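Local coordinates for protein putative cytochrome P450 hydroxylase (Chondromyces apiculatus DSM 436, PDB 6GMF) that acts as a heme-dependent cytochrome P450 monooxygenase that probably uses molecular oxygen to oxidise terpenes, at residues F156-W159 with S160-V164; K354-L357 with E358-L361. All coordinates share one frame; numbering follows the deposited sequence.

Contact 1 of 2, residues F156-W159 with S160-V164; sequences FKRW and SDDMV
S160 grips F156, one turn back along helix 153-163, which by chain order and position corresponds to helix F of the cytochrome P450 fold. This is an i to i+4 contact inside a single helix, buried along one flank and loose along the other. On the buried flank, F156 O takes two donors from S160, which reach it from opposite faces of the carbonyl plane: the routine helical N-H of S160, and S160 OG at 2.9 Å, lying 37° out of the plane. With its chi1 of -68°, S160 swings OG back beside its own backbone N and over the previous turn. S160 OG also lies 3.5 Å from F156 CE1, approaching the ring obliquely. Helix 220-251 closes over this pair through L231, and F156 is further packed by I142 and F189. One step on, M163 stretches back past the W159 carbonyl, its CG 3.3 Å from W159 O, but its methyl CE comes only to 4.5 Å from W159 CB. The backbone bond M163 N to W159 O is weak, its N-H pointing well off the acceptor. The indole of W159 is buried against F185 of helix 177-198, and its NE1 is hydrogen-bonded to E184. R158 and D162 run side by side, R158 CG 4.0 Å from D162 OD2, but R158 NE stays 5.1 Å from D162 OD2; the guanidinium instead forms salt bridges with D155 and E184, and D162 OD2 bonds S181. The solvent side is at K157, which is exposed. Its chain runs straight to CE and bends only at chi4, -36°, crossing D161 so that NZ meets the syn lone pair of D161 OD2 at 2.7 Å.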
ATOM      1  N   PHE A 156     -10.247  -0.455  16.960  1.00 16.11           N
ATOM      2  CA  PHE A 156      -9.599   0.058  15.740  1.00 15.58           C
ATOM      3  C   PHE A 156      -8.857  -1.071  15.025  1.00 17.05           C
ATOM      4  O   PHE A 156      -8.852  -1.168  13.790  1.00 16.46           O
ATOM      5  CB  PHE A 156      -8.641   1.193  16.076  1.00 16.22           C
ATOM      6  CG  PHE A 156      -8.108   1.920  14.870  1.00 16.59           C
ATOM      7  CD1 PHE A 156      -6.962   1.472  14.233  1.00 18.10           C
ATOM      8  CD2 PHE A 156      -8.746   3.033  14.340  1.00 15.59           C
ATOM      9  CE1 PHE A 156      -6.401   2.163  13.174  1.00 17.23           C
ATOM     10  CE2 PHE A 156      -8.216   3.678  13.237  1.00 18.08           C
ATOM     11  CZ  PHE A 156      -7.051   3.233  12.645  1.00 17.67           C
ATOM     12  N   LYS A 157      -8.195  -1.924  15.804  1.00 16.36           N
ATOM     13  CA  LYS A 157      -7.557  -3.117  15.246  1.00 17.17           C
ATOM     14  C   LYS A 157      -8.575  -3.998  14.513  1.00 17.94           C
ATOM     15  O   LYS A 157      -8.295  -4.447  13.437  1.00 17.45           O
ATOM     16  CB  LYS A 157      -6.812  -3.916  16.314  1.00 20.20           C
ATOM     17  CG  LYS A 157      -6.266  -5.256  15.838  1.00 21.12           C
ATOM     18  CD  LYS A 157      -5.474  -5.981  16.900  1.00 27.47           C
ATOM     19  CE  LYS A 157      -5.022  -7.404  16.608  1.00 31.96           C
ATOM     20  NZ  LYS A 157      -5.996  -8.196  15.812  1.00 39.73           N
ATOM     21  N   ARG A 158      -9.735  -4.225  15.138  1.00 17.37           N
ATOM     22  CA  ARG A 158     -10.722  -5.068  14.524  1.00 17.84           C
ATOM     23  C   ARG A 158     -11.195  -4.457  13.199  1.00 18.25           C
ATOM     24  O   ARG A 158     -11.307  -5.142  12.228  1.00 19.52           O
ATOM     25  CB  ARG A 158     -11.886  -5.309  15.479  1.00 17.33           C
ATOM     26  CG  ARG A 158     -12.950  -6.226  14.903  1.00 18.11           C
ATOM     27  CD  ARG A 158     -14.079  -6.501  15.890  1.00 18.18           C
ATOM     28  NE  ARG A 158     -14.931  -5.382  16.229  1.00 18.64           N
ATOM     29  CZ  ARG A 158     -14.821  -4.592  17.306  1.00 17.25           C
ATOM     30  NH1 ARG A 158     -13.920  -4.820  18.267  1.00 17.46           N
ATOM     31  NH2 ARG A 158     -15.557  -3.499  17.384  1.00 16.81           N
ATOM     32  N   TRP A 159     -11.480  -3.159  13.203  1.00 16.58           N
ATOM     33  CA  TRP A 159     -11.905  -2.471  12.008  1.00 18.91           C
ATOM     34  C   TRP A 159     -10.832  -2.607  10.916  1.00 18.94           C
ATOM     35  O   TRP A 159     -11.133  -2.982   9.795  1.00 20.76           O
ATOM     36  CB  TRP A 159     -12.221  -0.997  12.265  1.00 19.37           C
ATOM     37  CG  TRP A 159     -13.196  -0.762  13.372  1.00 19.20           C
ATOM     38  CD1 TRP A 159     -14.245  -1.573  13.717  1.00 20.10           C
ATOM     39  CD2 TRP A 159     -13.296   0.403  14.199  1.00 17.27           C
ATOM     40  NE1 TRP A 159     -14.942  -1.006  14.757  1.00 18.68           N
ATOM     41  CE2 TRP A 159     -14.358   0.186  15.088  1.00 18.95           C
ATOM     42  CE3 TRP A 159     -12.528   1.560  14.341  1.00 17.55           C
ATOM     43  CZ2 TRP A 159     -14.711   1.125  16.054  1.00 18.47           C
ATOM     44  CZ3 TRP A 159     -12.838   2.453  15.333  1.00 17.65           C
ATOM     45  CH2 TRP A 159     -13.915   2.233  16.178  1.00 19.43           C
ATOM     46  N   SER A 160      -9.571  -2.373  11.297  1.00 18.62           N
ATOM     47  CA  SER A 160      -8.424  -2.478  10.397  1.00 19.04           C
ATOM     48  C   SER A 160      -8.354  -3.900   9.829  1.00 19.40           C
ATOM     49  O   SER A 160      -8.194  -4.072   8.613  1.00 21.23           O
ATOM     50  CB  SER A 160      -7.132  -2.127  11.126  1.00 18.37           C
ATOM     51  OG  SER A 160      -7.102  -0.756  11.469  1.00 19.37           O
ATOM     52  N   ASP A 161      -8.451  -4.913  10.695  1.00 19.20           N
ATOM     53  CA  ASP A 161      -8.365  -6.298  10.261  1.00 21.23           C
ATOM     54  C   ASP A 161      -9.484  -6.608   9.257  1.00 21.02           C
ATOM     55  O   ASP A 161      -9.275  -7.293   8.251  1.00 24.24           O
ATOM     56  CB  ASP A 161      -8.433  -7.284  11.424  1.00 20.36           C
ATOM     57  CG  ASP A 161      -7.248  -7.280  12.370  1.00 23.03           C
ATOM     58  OD1 ASP A 161      -6.157  -6.798  11.971  1.00 24.88           O
ATOM     59  OD2 ASP A 161      -7.424  -7.776  13.508  1.00 25.04           O
ATOM     60  N   ASP A 162     -10.679  -6.098   9.506  1.00 21.26           N
ATOM     61  CA  ASP A 162     -11.836  -6.393   8.675  1.00 22.59           C
ATOM     62  C   ASP A 162     -11.758  -5.671   7.327  1.00 26.23           C
ATOM     63  O   ASP A 162     -12.391  -6.077   6.365  1.00 24.99           O
ATOM     64  CB  ASP A 162     -13.134  -6.012   9.384  1.00 23.72           C
ATOM     65  CG  ASP A 162     -13.542  -6.968  10.496  1.00 22.33           C
ATOM     66  OD1 ASP A 162     -12.951  -8.064  10.607  1.00 23.85           O
ATOM     67  OD2 ASP A 162     -14.437  -6.584  11.252  1.00 23.44           O
ATOM     68  N   MET A 163     -10.960  -4.615   7.240  1.00 27.95           N
ATOM     69  CA  MET A 163     -10.908  -3.801   6.028  1.00 29.43           C
ATOM     70  C   MET A 163      -9.768  -4.273   5.113  1.00 34.14           C
ATOM     71  O   MET A 163      -9.695  -3.828   3.983  1.00 35.76           O
ATOM     72  CB  MET A 163     -10.748  -2.325   6.409  1.00 30.88           C
ATOM     73  CG  MET A 163     -12.057  -1.680   6.857  1.00 32.21           C
ATOM     74  SD  MET A 163     -11.831  -0.030   7.632  1.00 36.68           S
ATOM     75  CE  MET A 163     -13.515   0.245   8.185  1.00 32.48           C
ATOM     76  N   VAL A 164      -8.902  -5.177   5.606  1.00 35.55           N
ATOM     77  CA  VAL A 164      -7.780  -5.765   4.858  1.00 33.59           C
ATOM     78  C   VAL A 164      -8.332  -6.603   3.697  1.00 39.88           C
ATOM     79  O   VAL A 164      -9.207  -7.445   3.920  1.00 39.46           O
ATOM     80  CB  VAL A 164      -6.857  -6.611   5.760  1.00 34.39           C
TER

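Contact 2 of 2, residues K354-L357 with E358-L361; sequences KVML and EVLL
K354 and E358 are brought together by complementary torsions: K354 sends CG away from its own backbone N and kinks at chi3 (84°), while E358 turns CG back beside its N (chi1 -84°) and then extends. The pair sits one turn apart on helix 346-363, the helix L of the P450 fold. The two side chains cross obliquely, the E358 carboxylate lying against the lysine methylenes with OE2 3.7 Å from K354 CG. The charged ends do not close on each other; K354 NZ stays 4.3 Å from E358 OE2, and a water fills the step, accepting from K354 NZ at 2.8 Å and donating to E358 OE2 at 2.7 Å. Each end also has a direct mate on helix 107-119: K354 NZ in a salt bridge with E107, E358 OE1 in one with R111. Away from these charges the contact is apolar. M356, bent at chi2 (65°) and again at chi3, folds its methyl across L360, CE resting 3.8 Å from L360 CG. V355 CG1 and V359 CG2 face each other more loosely, at 4.3 Å, with V359 also against A114 and H115. L357 and L361 both pack on V266 of helix 266-276, and L361 CG lies 3.1 Å from L357 O, beyond the oxygen of the preceding turn and off to one side. Were E358 cut back to an alanine, R111 would probably lose this carboxylate mate, the bridging water would lose an acceptor and the K354 methylenes would be uncovered. Two salt bridges to helix 107-119 and one water bridge between K354 and E358 thus tie the pair, and the carboxylate, with R111 and K354 nearby, is likely to remain ionised.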
ATOM      1  N   LYS A 354      11.625   1.798   6.768  1.00 17.97           N
ATOM      2  CA  LYS A 354      13.057   2.045   7.167  1.00 19.77           C
ATOM      3  C   LYS A 354      13.227   1.748   8.655  1.00 21.78           C
ATOM      4  O   LYS A 354      14.155   1.001   9.068  1.00 21.48           O
ATOM      5  CB  LYS A 354      13.452   3.476   6.873  1.00 20.83           C
ATOM      6  CG  LYS A 354      14.874   3.849   7.303  1.00 24.23           C
ATOM      7  CD  LYS A 354      15.089   5.326   7.410  1.00 26.90           C
ATOM      8  CE  LYS A 354      14.617   5.834   8.754  1.00 32.45           C
ATOM      9  NZ  LYS A 354      15.211   7.145   9.122  1.00 34.68           N
ATOM     10  N   VAL A 355      12.353   2.342   9.464  1.00 19.14           N
ATOM     11  CA  VAL A 355      12.568   2.213  10.905  1.00 21.52           C
ATOM     12  C   VAL A 355      12.397   0.754  11.335  1.00 19.67           C
ATOM     13  O   VAL A 355      13.221   0.214  12.035  1.00 20.59           O
ATOM     14  CB  VAL A 355      11.699   3.177  11.718  1.00 20.99           C
ATOM     15  CG1 VAL A 355      11.764   2.824  13.207  1.00 20.75           C
ATOM     16  CG2 VAL A 355      12.095   4.627  11.495  1.00 21.89           C
ATOM     17  N   MET A 356      11.343   0.062  10.855  1.00 18.81           N
ATOM     18  CA  MET A 356      11.103  -1.287  11.308  1.00 19.97           C
ATOM     19  C   MET A 356      12.258  -2.191  10.866  1.00 21.80           C
ATOM     20  O   MET A 356      12.724  -3.032  11.634  1.00 21.56           O
ATOM     21  CB  MET A 356       9.784  -1.847  10.762  1.00 19.65           C
ATOM     22  CG  MET A 356       9.312  -3.096  11.421  1.00 19.54           C
ATOM     23  SD  MET A 356       8.885  -2.840  13.153  1.00 22.55           S
ATOM     24  CE  MET A 356      10.224  -3.694  13.975  1.00 20.94           C
ATOM     25  N   LEU A 357      12.732  -2.023   9.632  1.00 20.15           N
ATOM     26  CA  LEU A 357      13.813  -2.877   9.158  1.00 21.35           C
ATOM     27  C   LEU A 357      15.116  -2.515   9.905  1.00 22.19           C
ATOM     28  O   LEU A 357      15.892  -3.420  10.247  1.00 23.38           O
ATOM     29  CB  LEU A 357      13.958  -2.736   7.646  1.00 20.73           C
ATOM     30  CG  LEU A 357      12.840  -3.396   6.838  1.00 20.83           C
ATOM     31  CD1 LEU A 357      12.985  -3.001   5.406  1.00 22.10           C
ATOM     32  CD2 LEU A 357      12.839  -4.919   6.984  1.00 21.86           C
ATOM     33  N   GLU A 358      15.345  -1.235  10.204  1.00 22.86           N
ATOM     34  CA  GLU A 358      16.556  -0.835  10.985  1.00 24.45           C
ATOM     35  C   GLU A 358      16.564  -1.559  12.339  1.00 27.51           C
ATOM     36  O   GLU A 358      17.592  -2.088  12.787  1.00 25.04           O
ATOM     37  CB  GLU A 358      16.619   0.667  11.258  1.00 25.09           C
ATOM     38  CG  GLU A 358      17.199   1.493  10.145  1.00 26.67           C
ATOM     39  CD  GLU A 358      17.041   2.991  10.377  1.00 29.69           C
ATOM     40  OE1 GLU A 358      16.202   3.403  11.239  1.00 30.08           O
ATOM     41  OE2 GLU A 358      17.728   3.764   9.703  1.00 30.64           O
ATOM     42  N   VAL A 359      15.405  -1.612  12.991  1.00 23.82           N
ATOM     43  CA  VAL A 359      15.319  -2.218  14.307  1.00 23.55           C
ATOM     44  C   VAL A 359      15.437  -3.741  14.181  1.00 23.32           C
ATOM     45  O   VAL A 359      16.143  -4.400  14.964  1.00 25.52           O
ATOM     46  CB  VAL A 359      14.042  -1.741  15.012  1.00 22.74           C
ATOM     47  CG1 VAL A 359      13.812  -2.458  16.337  1.00 24.80           C
ATOM     48  CG2 VAL A 359      14.093  -0.232  15.214  1.00 24.61           C
ATOM     49  N   LEU A 360      14.692  -4.344  13.253  1.00 24.02           N
ATOM     50  CA  LEU A 360      14.782  -5.807  13.100  1.00 24.75           C
ATOM     51  C   LEU A 360      16.224  -6.235  12.800  1.00 27.81           C
ATOM     52  O   LEU A 360      16.744  -7.214  13.393  1.00 27.03           O
ATOM     53  CB  LEU A 360      13.885  -6.249  11.949  1.00 27.05           C
ATOM     54  CG  LEU A 360      12.399  -6.333  12.258  1.00 26.87           C
ATOM     55  CD1 LEU A 360      11.612  -6.371  10.955  1.00 25.38           C
ATOM     56  CD2 LEU A 360      12.091  -7.551  13.116  1.00 27.45           C
ATOM     57  N   LEU A 361      16.840  -5.540  11.845  1.00 26.16           N
ATOM     58  CA  LEU A 361      18.148  -5.931  11.348  1.00 29.63           C
ATOM     59  C   LEU A 361      19.172  -5.759  12.462  1.00 30.43           C
ATOM     60  O   LEU A 361      20.105  -6.562  12.534  1.00 35.31           O
ATOM     61  CB  LEU A 361      18.534  -5.088  10.129  1.00 29.41           C
ATOM     62  CG  LEU A 361      17.798  -5.408   8.832  1.00 32.98           C
ATOM     63  CD1 LEU A 361      18.412  -4.688   7.640  1.00 32.55           C
ATOM     64  CD2 LEU A 361      17.732  -6.892   8.581  1.00 35.90           C
TER
HETATM   65  O   HOH W   1      17.600   6.328  10.366  1.00 38.85           O

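How the contacts relate
Contacts 1 and 2 are separate one-turn contacts on two helices, in that order along the chain, their centres 24 Å apart and their nearest atoms about 15 Å apart. What they share is helix 220-251, the long helix I: contact 1 leans on it at N228, L231 and N235, contact 2 further along at I242, A245 and L246. Both lie away from the heme site. The F156 side chain is about 10 Å from the heme and that of L357 about 11 Å. Helix 346-363, which carries contact 2, starts three residues after C343, the axial ligand of the heme iron, whereas contact 1 ends beside an unmodelled part of the chain.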